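Local coordinates for ribosome-inactivating protein (Lychnis chalcedonica, PDB 2G5X) that belongs to the plant ribosome-inactivating proteins and folds as a single chain whose mixed beta-sheet packs against a long central helix, at residues 46-51 against 61-66; 52-57 against 139-144; 113-118 against 155-160; 131-136 against 161-166. All coordinates share one frame; numbering follows the deposited sequence. Where two conformers were deposited one is given.

Contact 1: residues 46-51 against 61-66; sequences VLVNLV and LAFRAS
Val48 O takes the N-H of Leu61 at 2.7 Å, the shortest of four backbone bonds that join Val46 and Val48 to Phe63 and Leu61 in the two arms of an antiparallel beta hairpin. Val48 N answers with a bond to Leu61 O, and the same double link recurs two residues along, where Val46 and Phe63 each give an N-H to the other's carbonyl. Between these two hydrogen-bonded pairs lies the non-hydrogen-bonded pair Leu47 and Ala62; here the CA-H of Leu47 also approaches Leu61 O, CA to O 3.3 Å.

Side chains alternate across the sheet. On one face CD2 of Leu47 rests on CB of Ala62 at 3.8 Å. The other face carries Val46, Val48, Leu61 and Phe63. CG of Phe63 stands anti to its carbonyl carbon (chi1 -65°), and the ring runs obliquely past Val48, whose CG2 lies 3.9 Å from CE1 of Phe63. Val46 O sits in the plane of that ring, at its edge. Farther along, CD1 of Leu50 meets CD1 of Leu61 at 3.8 Å.

This apolar face is shared by two helices: Val46 and Val48 pack on helix 10-25, while Leu50, Leu61 and Phe63 touch helix 154-173. Strand 69-76 continues the sheet beside strand 58-64, and strand 3-5 flanks strand 45-51.

Contact 2: residues 52-57 against 139-144; sequences LPFNRN and SLQTAF
Leu52 lays its branch point over the ring of Phe144: CG is 3.6 Å from the ring centroid and only 11° off the ring normal, a CH-pi contact over the centre of one face. The two side chains reach toward each other tip to tip. Both methyls of Leu52 share the ring, CD1 lying 3.4 Å from CD2 of Phe144 while the CD2 methyl of Leu52 sits nearer CG of Phe144. With CG anti to the backbone N (chi1 -174°), the Phe144 ring meets Leu52 with one face. At the far end of the same ring, CZ comes 3.5 Å from the carbonyl O of Asn57, and CE2 touches CB of that residue, so both ends of the 52-57 turn bear on one phenyl group.

One helical turn earlier, Gln141 extends beyond CG toward Phe54 and crosses it at about a right angle. Its OE1 lies in the plane of the Phe54 ring, at the edge, 3.3 Å from CZ; the amide and ring planes are 67° apart. Pro53 CG lies over the centre of the ring's face and also 3.8 Å from NE2 of Gln141. That NE2 is hydrogen-bonded to the carbonyl O of Val6, which fixes the amide beside the N-terminal part of the chain.

The turn is shaped from within by Asn55, whose OD1 accepts the N-H of Asn57 at 2.9 Å. This is an Asx turn, placed in the loop that joins strands 45-51 and 58-64 of a beta hairpin; the loop packs on helix 137-145 through Leu52, Pro53, Phe54 and Asn57.

Contact 3: residues 113-118 against 155-160; sequences LPCAST and KNVAKF
Residues 113-118 pass helix 154-173 as an irregular connection, nearest at Cys115 and Ala158, whose CA atoms are 6.9 Å apart. The arrangement is loop-on-helix packing within the ribosome-inactivating protein fold: the loop leads from the short strand 108-109 to helix 119-126, and it lies against the early part of the long helix. Side chains carry most of the contact, all of them apolar or sulphur-bearing.

Val157 is the shared partner. It points at the loop and spreads its two methyls over three consecutive residues. CG1, anti to the backbone N (chi1 171°), faces both Cys115 and Leu113, with CD1 of Leu113 at 4.2 Å. CG2, beside the backbone N, meets the ring of Pro114, 4.2 Å from its CG. Ala158 adds a looser touch, its CB lying 4.4 Å from SG of Cys115.

Backbone hydrogen bonds between Leu113 and Phe87 and between Cys115 and Ser89 hold the loop beside the end of strand 83-87 and the residues that follow. Leu113 also touches Phe73 of strand 69-76, while Cys115 rests on Asp121 and Lys125 of helix 119-126; the contact therefore lies where sheet, loop and two helices converge. The first torsion of Cys115 (chi1 75°) sets SG between its own backbone N and carbonyl carbon, and from there SG approaches CG1 of Val157 to 3.8 Å.

Contact 4: residues 131-136 against 161-166; sequences EKLSLG and ALISIQ
The connection that leads into helix 137-145 packs along the middle of helix 154-173 through two leucines, Leu133 and Leu135. Leu133, with CG anti to the backbone N (chi1 170°), bears on the helix through its CD2 methyl, between two neighbouring residues. This methyl lies 3.4 Å from CB of Leu162, tighter than usual for carbon against carbon, and 3.8 Å from CG1 of Ile163. The Leu133 side chain crosses that of Leu162 obliquely and that of Ile163 at about a right angle.

Here the long helix of this ribosome-inactivating protein is enclosed by other parts of the fold: Leu162 also packs on Tyr119 and Leu122 of helix 119-126, and Ile163 on Leu140 and Ala143 of helix 137-145. Residues 131-136 form the last part of the connection between those two helices, ending at Gly136, the N-cap residue of the second.

Leu135 takes the next turn of the helix. The Leu135 side chain crosses that of Gln166 at about a right angle, its CD2 3.8 Å from CG of Gln166 and 4.3 Å from CA of Ile163. Between the two leucines, the carbonyl O of Ser134 faces CD1 of Ile163 at 3.9 Å.

How the contacts relate
From the N terminus, after strand 3-5 and helix 10-25, the chain forms the hairpin of contact 1, a short closure with nine residues between its segments. The turn of that hairpin supplies residues 52-57 of contact 2, whose other half comes much later on helix 137-145, so contacts 1 and 2 cross. Contact 3 opens at 113-118, after contact 1 has closed, and ends on helix 154-173. Contact 4 starts at 131-136, just before helix 137-145, and uses the next six residues of the same long helix; contacts 2, 3 and 4 all cross one another. Phe160 and Ser164 of that helix touch Leu50 and Leu61 of contact 1 and Leu140 of helix 137-145, tying the sheet to the helices.

Contact 1: residues 46-51 against 61-66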
# COMPACT_ATOMS: atom_id res chain seq x y z
N VAL A 46 3.08 -9.62 -2.62
CA VAL A 46 2.15 -9.26 -3.67
C VAL A 46 2.71 -7.99 -4.32
O VAL A 46 2.97 -7.00 -3.64
CB VAL A 46 0.74 -8.95 -3.10
CG1 VAL A 46 -0.18 -8.49 -4.22
CG2 VAL A 46 0.18 -10.20 -2.44
N LEU A 47 2.91 -8.04 -5.63
CA LEU A 47 3.45 -6.90 -6.36
C LEU A 47 2.32 -6.05 -6.91
O LEU A 47 1.29 -6.56 -7.33
CB LEU A 47 4.36 -7.36 -7.49
CG LEU A 47 5.59 -8.20 -7.10
CD1 LEU A 47 6.42 -8.47 -8.35
CD2 LEU A 47 6.42 -7.46 -6.06
N VAL A 48 2.54 -4.74 -6.90
CA VAL A 48 1.57 -3.77 -7.39
C VAL A 48 2.25 -2.74 -8.29
O VAL A 48 3.25 -2.15 -7.91
CB VAL A 48 0.92 -3.02 -6.20
CG1 VAL A 48 0.17 -1.79 -6.68
CG2 VAL A 48 -0.02 -3.96 -5.46
N ASN A 49 1.71 -2.54 -9.49
CA ASN A 49 2.27 -1.56 -10.41
C ASN A 49 1.51 -0.24 -10.35
O ASN A 49 0.29 -0.22 -10.43
CB ASN A 49 2.20 -2.07 -11.85
CG ASN A 49 3.37 -2.95 -12.24
OD1 ASN A 49 4.18 -3.34 -11.40
ND2 ASN A 49 3.46 -3.28 -13.52
N LEU A 50 2.25 0.86 -10.19
CA LEU A 50 1.66 2.19 -10.19
C LEU A 50 2.25 2.82 -11.46
O LEU A 50 3.47 2.82 -11.64
CB LEU A 50 2.07 3.00 -8.95
CG LEU A 50 1.52 2.56 -7.59
CD1 LEU A 50 1.96 3.55 -6.51
CD2 LEU A 50 -0.01 2.48 -7.64
N VAL A 51 1.39 3.33 -12.34
CA VAL A 51 1.86 3.92 -13.60
C VAL A 51 1.38 5.36 -13.77
O VAL A 51 0.22 5.66 -13.49
CB VAL A 51 1.33 3.10 -14.81
CG1 VAL A 51 1.91 3.66 -16.11
CG2 VAL A 51 1.70 1.64 -14.64
N LEU A 61 5.42 -1.73 -6.42
CA LEU A 61 5.44 -1.85 -4.96
C LEU A 61 5.39 -3.32 -4.55
O LEU A 61 4.76 -4.13 -5.22
CB LEU A 61 4.22 -1.15 -4.35
CG LEU A 61 3.96 0.32 -4.69
CD1 LEU A 61 2.64 0.76 -4.06
CD2 LEU A 61 5.10 1.17 -4.17
N ALA A 62 6.04 -3.64 -3.43
CA ALA A 62 6.05 -5.02 -2.93
C ALA A 62 5.46 -5.07 -1.52
O ALA A 62 5.98 -4.42 -0.61
CB ALA A 62 7.47 -5.58 -2.93
N PHE A 63 4.38 -5.83 -1.35
CA PHE A 63 3.73 -5.96 -0.04
C PHE A 63 3.85 -7.37 0.51
O PHE A 63 3.62 -8.35 -0.21
CB PHE A 63 2.23 -5.64 -0.13
CG PHE A 63 1.92 -4.22 -0.49
CD1 PHE A 63 1.76 -3.84 -1.82
CD2 PHE A 63 1.74 -3.26 0.50
CE1 PHE A 63 1.43 -2.53 -2.16
CE2 PHE A 63 1.42 -1.95 0.18
CZ PHE A 63 1.26 -1.58 -1.15
N ARG A 64 4.19 -7.49 1.80
CA ARG A 64 4.26 -8.80 2.44
C ARG A 64 2.82 -9.30 2.42
O ARG A 64 1.90 -8.60 2.85
CB ARG A 64 4.78 -8.65 3.88
CG ARG A 64 4.72 -9.94 4.71
CD ARG A 64 5.62 -9.86 5.96
NE ARG A 64 7.03 -9.90 5.60
CZ ARG A 64 7.89 -8.89 5.74
NH1 ARG A 64 7.48 -7.73 6.26
NH2 ARG A 64 9.14 -9.03 5.35
N ALA A 65 2.62 -10.52 1.92
CA ALA A 65 1.28 -11.10 1.77
C ALA A 65 0.49 -11.44 3.03
O ALA A 65 -0.74 -11.46 3.00
CB ALA A 65 1.37 -12.33 0.87
N SER A 66 1.18 -11.71 4.13
CA SER A 66 0.50 -12.07 5.36
C SER A 66 -0.21 -10.91 6.06
O SER A 66 -1.21 -11.12 6.75
CB SER A 66 1.49 -12.69 6.35
OG SER A 66 2.51 -11.77 6.69

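Contact 2: residues 52-57 against 139-144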
# COMPACT_ATOMS: atom_id res chain seq x y z
N LEU A 52 2.26 6.25 -14.22
CA LEU A 52 1.87 7.64 -14.45
C LEU A 52 1.30 7.75 -15.86
O LEU A 52 1.90 7.27 -16.82
CB LEU A 52 3.07 8.58 -14.33
CG LEU A 52 3.70 8.74 -12.95
CD1 LEU A 52 4.83 9.77 -13.04
CD2 LEU A 52 2.65 9.18 -11.94
N PRO A 53 0.14 8.39 -16.00
CA PRO A 53 -0.47 8.54 -17.32
C PRO A 53 0.32 9.42 -18.28
O PRO A 53 0.25 9.22 -19.50
CB PRO A 53 -1.85 9.12 -16.99
CG PRO A 53 -1.58 9.94 -15.76
CD PRO A 53 -0.69 9.03 -14.95
N PHE A 54 1.07 10.37 -17.74
CA PHE A 54 1.85 11.31 -18.55
C PHE A 54 2.98 10.73 -19.39
O PHE A 54 3.05 10.96 -20.60
CB PHE A 54 2.45 12.41 -17.68
CG PHE A 54 1.52 12.95 -16.64
CD1 PHE A 54 1.64 12.56 -15.31
CD2 PHE A 54 0.53 13.87 -16.98
CE1 PHE A 54 0.78 13.06 -14.34
CE2 PHE A 54 -0.33 14.38 -16.02
CZ PHE A 54 -0.20 13.97 -14.69
N ASN A 55 3.86 9.98 -18.74
CA ASN A 55 5.03 9.41 -19.40
C ASN A 55 5.10 7.88 -19.34
O ASN A 55 6.06 7.28 -19.83
CB ASN A 55 6.28 10.00 -18.77
CG ASN A 55 6.22 9.98 -17.26
OD1 ASN A 55 5.76 9.01 -16.66
ND2 ASN A 55 6.67 11.06 -16.63
N ARG A 56 4.10 7.27 -18.72
CA ARG A 56 4.04 5.83 -18.58
C ARG A 56 5.12 5.25 -17.66
O ARG A 56 5.32 4.03 -17.64
CB ARG A 56 4.12 5.15 -19.96
CG ARG A 56 3.13 5.71 -20.98
CD ARG A 56 1.69 5.70 -20.47
NE ARG A 56 1.21 4.36 -20.12
CZ ARG A 56 -0.03 4.09 -19.74
NH1 ARG A 56 -0.93 5.06 -19.64
NH2 ARG A 56 -0.38 2.84 -19.44
N ASN A 57 5.81 6.11 -16.92
CA ASN A 57 6.84 5.61 -16.00
C ASN A 57 6.14 4.69 -15.00
O ASN A 57 5.00 4.94 -14.60
CB ASN A 57 7.53 6.76 -15.25
CG ASN A 57 8.41 7.61 -16.16
OD1 ASN A 57 8.80 7.19 -17.25
ND2 ASN A 57 8.74 8.81 -15.70
N SER A 139 -1.50 14.31 -5.57
CA SER A 139 -0.48 14.18 -4.53
C SER A 139 0.43 12.99 -4.82
O SER A 139 1.66 13.09 -4.71
CB SER A 139 -1.15 13.99 -3.16
OG SER A 139 -2.00 15.08 -2.85
N LEU A 140 -0.17 11.87 -5.19
CA LEU A 140 0.61 10.68 -5.50
C LEU A 140 1.47 10.86 -6.76
O LEU A 140 2.61 10.41 -6.80
CB LEU A 140 -0.32 9.47 -5.66
CG LEU A 140 0.36 8.13 -5.97
CD1 LEU A 140 1.47 7.85 -4.95
CD2 LEU A 140 -0.68 7.02 -5.96
N GLN A 141 0.92 11.53 -7.77
CA GLN A 141 1.69 11.76 -9.00
C GLN A 141 2.93 12.60 -8.70
O GLN A 141 4.02 12.33 -9.22
CB GLN A 141 0.84 12.46 -10.06
CG GLN A 141 -0.35 11.64 -10.56
CD GLN A 141 -1.21 12.42 -11.55
OE1 GLN A 141 -1.24 13.65 -11.53
NE2 GLN A 141 -1.92 11.70 -12.41
N THR A 142 2.77 13.62 -7.86
CA THR A 142 3.88 14.50 -7.51
C THR A 142 4.95 13.74 -6.73
O THR A 142 6.15 13.89 -7.01
CB THR A 142 3.39 15.70 -6.66
OG1 THR A 142 2.52 16.52 -7.45
CG2 THR A 142 4.57 16.53 -6.19
N ALA A 143 4.52 12.93 -5.77
CA ALA A 143 5.46 12.16 -4.95
C ALA A 143 6.21 11.15 -5.82
O ALA A 143 7.41 10.92 -5.64
CB ALA A 143 4.72 11.45 -3.83
N PHE A 144 5.49 10.55 -6.76
CA PHE A 144 6.05 9.57 -7.69
C PHE A 144 7.19 10.22 -8.50
O PHE A 144 8.29 9.67 -8.60
CB PHE A 144 4.93 9.09 -8.62
CG PHE A 144 5.31 7.96 -9.55
CD1 PHE A 144 4.59 6.77 -9.53
CD2 PHE A 144 6.32 8.12 -10.50
CE1 PHE A 144 4.87 5.75 -10.44
CE2 PHE A 144 6.61 7.11 -11.41
CZ PHE A 144 5.88 5.92 -11.39

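Contact 3: residues 113-118 against 155-160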
# COMPACT_ATOMS: atom_id res chain seq x y z
N LEU A 113 17.30 1.66 0.97
CA LEU A 113 16.65 2.96 0.93
C LEU A 113 17.02 3.78 2.16
O LEU A 113 17.34 3.23 3.22
CB LEU A 113 15.13 2.79 0.86
CG LEU A 113 14.55 2.30 -0.47
CD1 LEU A 113 13.07 1.97 -0.30
CD2 LEU A 113 14.75 3.36 -1.54
N PRO A 114 16.97 5.12 2.04
CA PRO A 114 17.30 6.04 3.13
C PRO A 114 16.27 6.16 4.25
O PRO A 114 16.23 7.17 4.95
CB PRO A 114 17.52 7.37 2.40
CG PRO A 114 16.55 7.28 1.27
CD PRO A 114 16.74 5.85 0.78
N CYS A 115 15.44 5.14 4.43
CA CYS A 115 14.44 5.14 5.50
C CYS A 115 13.90 3.74 5.77
O CYS A 115 14.11 2.82 4.98
CB CYS A 115 13.29 6.11 5.17
SG CYS A 115 12.10 5.54 3.94
N ALA A 116 13.22 3.59 6.91
CA ALA A 116 12.64 2.30 7.30
C ALA A 116 11.17 2.19 6.89
O ALA A 116 10.55 3.16 6.47
CB ALA A 116 12.78 2.11 8.81
N SER A 117 10.62 0.98 7.04
CA SER A 117 9.24 0.68 6.66
C SER A 117 8.15 1.01 7.68
O SER A 117 6.96 0.99 7.35
CB SER A 117 9.12 -0.80 6.33
OG SER A 117 9.25 -1.57 7.52
N THR A 118 8.54 1.30 8.91
CA THR A 118 7.57 1.59 9.97
C THR A 118 6.86 2.93 9.83
O THR A 118 7.38 3.87 9.23
CB THR A 118 8.26 1.60 11.34
OG1 THR A 118 9.35 2.52 11.32
CG2 THR A 118 8.77 0.20 11.69
N LYS A 155 13.23 12.06 2.78
CA LYS A 155 11.94 12.73 2.67
C LYS A 155 11.12 12.32 1.45
O LYS A 155 9.94 11.97 1.58
CB LYS A 155 12.12 14.25 2.66
CG LYS A 155 10.80 15.00 2.60
CD LYS A 155 10.99 16.50 2.47
CE LYS A 155 9.64 17.19 2.27
NZ LYS A 155 9.77 18.67 2.12
N ASN A 156 11.72 12.36 0.26
CA ASN A 156 10.99 12.00 -0.95
C ASN A 156 10.49 10.55 -0.91
O ASN A 156 9.33 10.29 -1.23
CB ASN A 156 11.85 12.21 -2.19
CG ASN A 156 12.13 13.68 -2.46
OD1 ASN A 156 11.33 14.56 -2.13
ND2 ASN A 156 13.27 13.96 -3.09
N VAL A 157 11.35 9.63 -0.50
CA VAL A 157 10.95 8.23 -0.43
C VAL A 157 9.85 8.01 0.61
O VAL A 157 8.86 7.32 0.34
CB VAL A 157 12.15 7.32 -0.09
CG1 VAL A 157 11.67 5.90 0.20
CG2 VAL A 157 13.14 7.31 -1.25
N ALA A 158 10.02 8.59 1.79
CA ALA A 158 9.04 8.44 2.87
C ALA A 158 7.66 8.98 2.50
O ALA A 158 6.64 8.36 2.82
CB ALA A 158 9.55 9.13 4.13
N LYS A 159 7.62 10.13 1.84
CA LYS A 159 6.35 10.74 1.45
C LYS A 159 5.63 9.87 0.42
O LYS A 159 4.43 9.63 0.53
CB LYS A 159 6.60 12.14 0.88
CG LYS A 159 6.99 13.17 1.91
CD LYS A 159 6.65 14.57 1.42
CE LYS A 159 5.24 14.64 0.88
NZ LYS A 159 4.81 16.07 0.76
N PHE A 160 6.38 9.40 -0.58
CA PHE A 160 5.83 8.55 -1.62
C PHE A 160 5.26 7.27 -0.99
O PHE A 160 4.17 6.82 -1.35
CB PHE A 160 6.92 8.19 -2.64
CG PHE A 160 6.52 7.09 -3.59
CD1 PHE A 160 5.50 7.29 -4.52
CD2 PHE A 160 7.15 5.85 -3.55
CE1 PHE A 160 5.12 6.27 -5.39
CE2 PHE A 160 6.77 4.82 -4.41
CZ PHE A 160 5.75 5.03 -5.33

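Contact 4: residues 131-136 against 161-166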
# COMPACT_ATOMS: atom_id res chain seq x y z
N GLU A 131 -2.08 11.62 9.79
CA GLU A 131 -3.30 12.41 9.87
C GLU A 131 -3.40 13.60 8.92
O GLU A 131 -4.47 13.85 8.37
CB GLU A 131 -3.52 12.89 11.30
CG GLU A 131 -3.94 11.80 12.28
CD GLU A 131 -2.77 11.15 12.98
OE1 GLU A 131 -1.65 11.17 12.42
OE2 GLU A 131 -2.97 10.60 14.08
N LYS A 132 -2.30 14.32 8.71
CA LYS A 132 -2.38 15.48 7.82
C LYS A 132 -1.68 15.38 6.48
O LYS A 132 -1.64 16.36 5.73
CB LYS A 132 -1.94 16.74 8.57
CG LYS A 132 -0.48 16.83 8.97
CD LYS A 132 -0.31 18.03 9.90
CE LYS A 132 1.15 18.39 10.11
NZ LYS A 132 1.79 18.85 8.86
N LEU A 133 -1.14 14.21 6.16
CA LEU A 133 -0.48 14.02 4.87
C LEU A 133 -1.51 14.20 3.75
O LEU A 133 -2.60 13.62 3.80
CB LEU A 133 0.11 12.61 4.79
CG LEU A 133 0.64 12.14 3.43
CD1 LEU A 133 1.79 13.01 2.97
CD2 LEU A 133 1.08 10.69 3.55
N SER A 134 -1.18 15.02 2.75
CA SER A 134 -2.09 15.26 1.64
C SER A 134 -2.20 14.01 0.76
O SER A 134 -1.20 13.54 0.22
CB SER A 134 -1.59 16.45 0.80
OG SER A 134 -1.95 17.68 1.39
N LEU A 135 -3.42 13.49 0.62
CA LEU A 135 -3.68 12.29 -0.17
C LEU A 135 -4.49 12.60 -1.43
O LEU A 135 -5.21 13.59 -1.47
CB LEU A 135 -4.45 11.28 0.67
CG LEU A 135 -3.93 10.97 2.08
CD1 LEU A 135 -4.91 10.04 2.79
CD2 LEU A 135 -2.54 10.35 2.00
N GLY A 136 -4.37 11.74 -2.44
CA GLY A 136 -5.12 11.94 -3.67
C GLY A 136 -4.28 11.68 -4.91
O GLY A 136 -3.07 11.54 -4.83
N ALA A 161 6.00 6.69 -0.05
CA ALA A 161 5.58 5.47 0.62
C ALA A 161 4.30 5.65 1.45
O ALA A 161 3.40 4.82 1.39
CB ALA A 161 6.70 4.94 1.51
N LEU A 162 4.23 6.73 2.22
CA LEU A 162 3.06 6.98 3.05
C LEU A 162 1.80 7.20 2.24
O LEU A 162 0.73 6.70 2.60
CB LEU A 162 3.31 8.18 3.97
CG LEU A 162 4.22 7.91 5.17
CD1 LEU A 162 4.59 9.22 5.84
CD2 LEU A 162 3.52 6.98 6.14
N ILE A 163 1.91 7.94 1.14
CA ILE A 163 0.74 8.18 0.30
C ILE A 163 0.29 6.86 -0.32
O ILE A 163 -0.91 6.58 -0.39
CB ILE A 163 1.05 9.20 -0.83
CG1 ILE A 163 1.40 10.57 -0.21
CG2 ILE A 163 -0.15 9.34 -1.75
CD1 ILE A 163 1.89 11.60 -1.23
N SER A 164 1.25 6.06 -0.76
CA SER A 164 0.94 4.76 -1.36
C SER A 164 0.29 3.82 -0.35
O SER A 164 -0.65 3.10 -0.68
CB SER A 164 2.22 4.11 -1.91
OG SER A 164 2.73 4.84 -3.02
N ILE A 165 0.78 3.83 0.88
CA ILE A 165 0.21 2.97 1.92
C ILE A 165 -1.26 3.32 2.17
O ILE A 165 -2.12 2.44 2.23
CB ILE A 165 1.02 3.09 3.23
CG1 ILE A 165 2.39 2.44 3.04
CG2 ILE A 165 0.27 2.44 4.39
CD1 ILE A 165 3.38 2.73 4.16
N GLN A 166 -1.55 4.61 2.28
CA GLN A 166 -2.92 5.07 2.52
C GLN A 166 -3.86 4.72 1.37
O GLN A 166 -4.92 4.14 1.58
CB GLN A 166 -2.93 6.59 2.71
CG GLN A 166 -2.26 7.08 3.98
CD GLN A 166 -3.19 7.02 5.18
OE1 GLN A 166 -3.77 5.98 5.48
NE2 GLN A 166 -3.33 8.15 5.87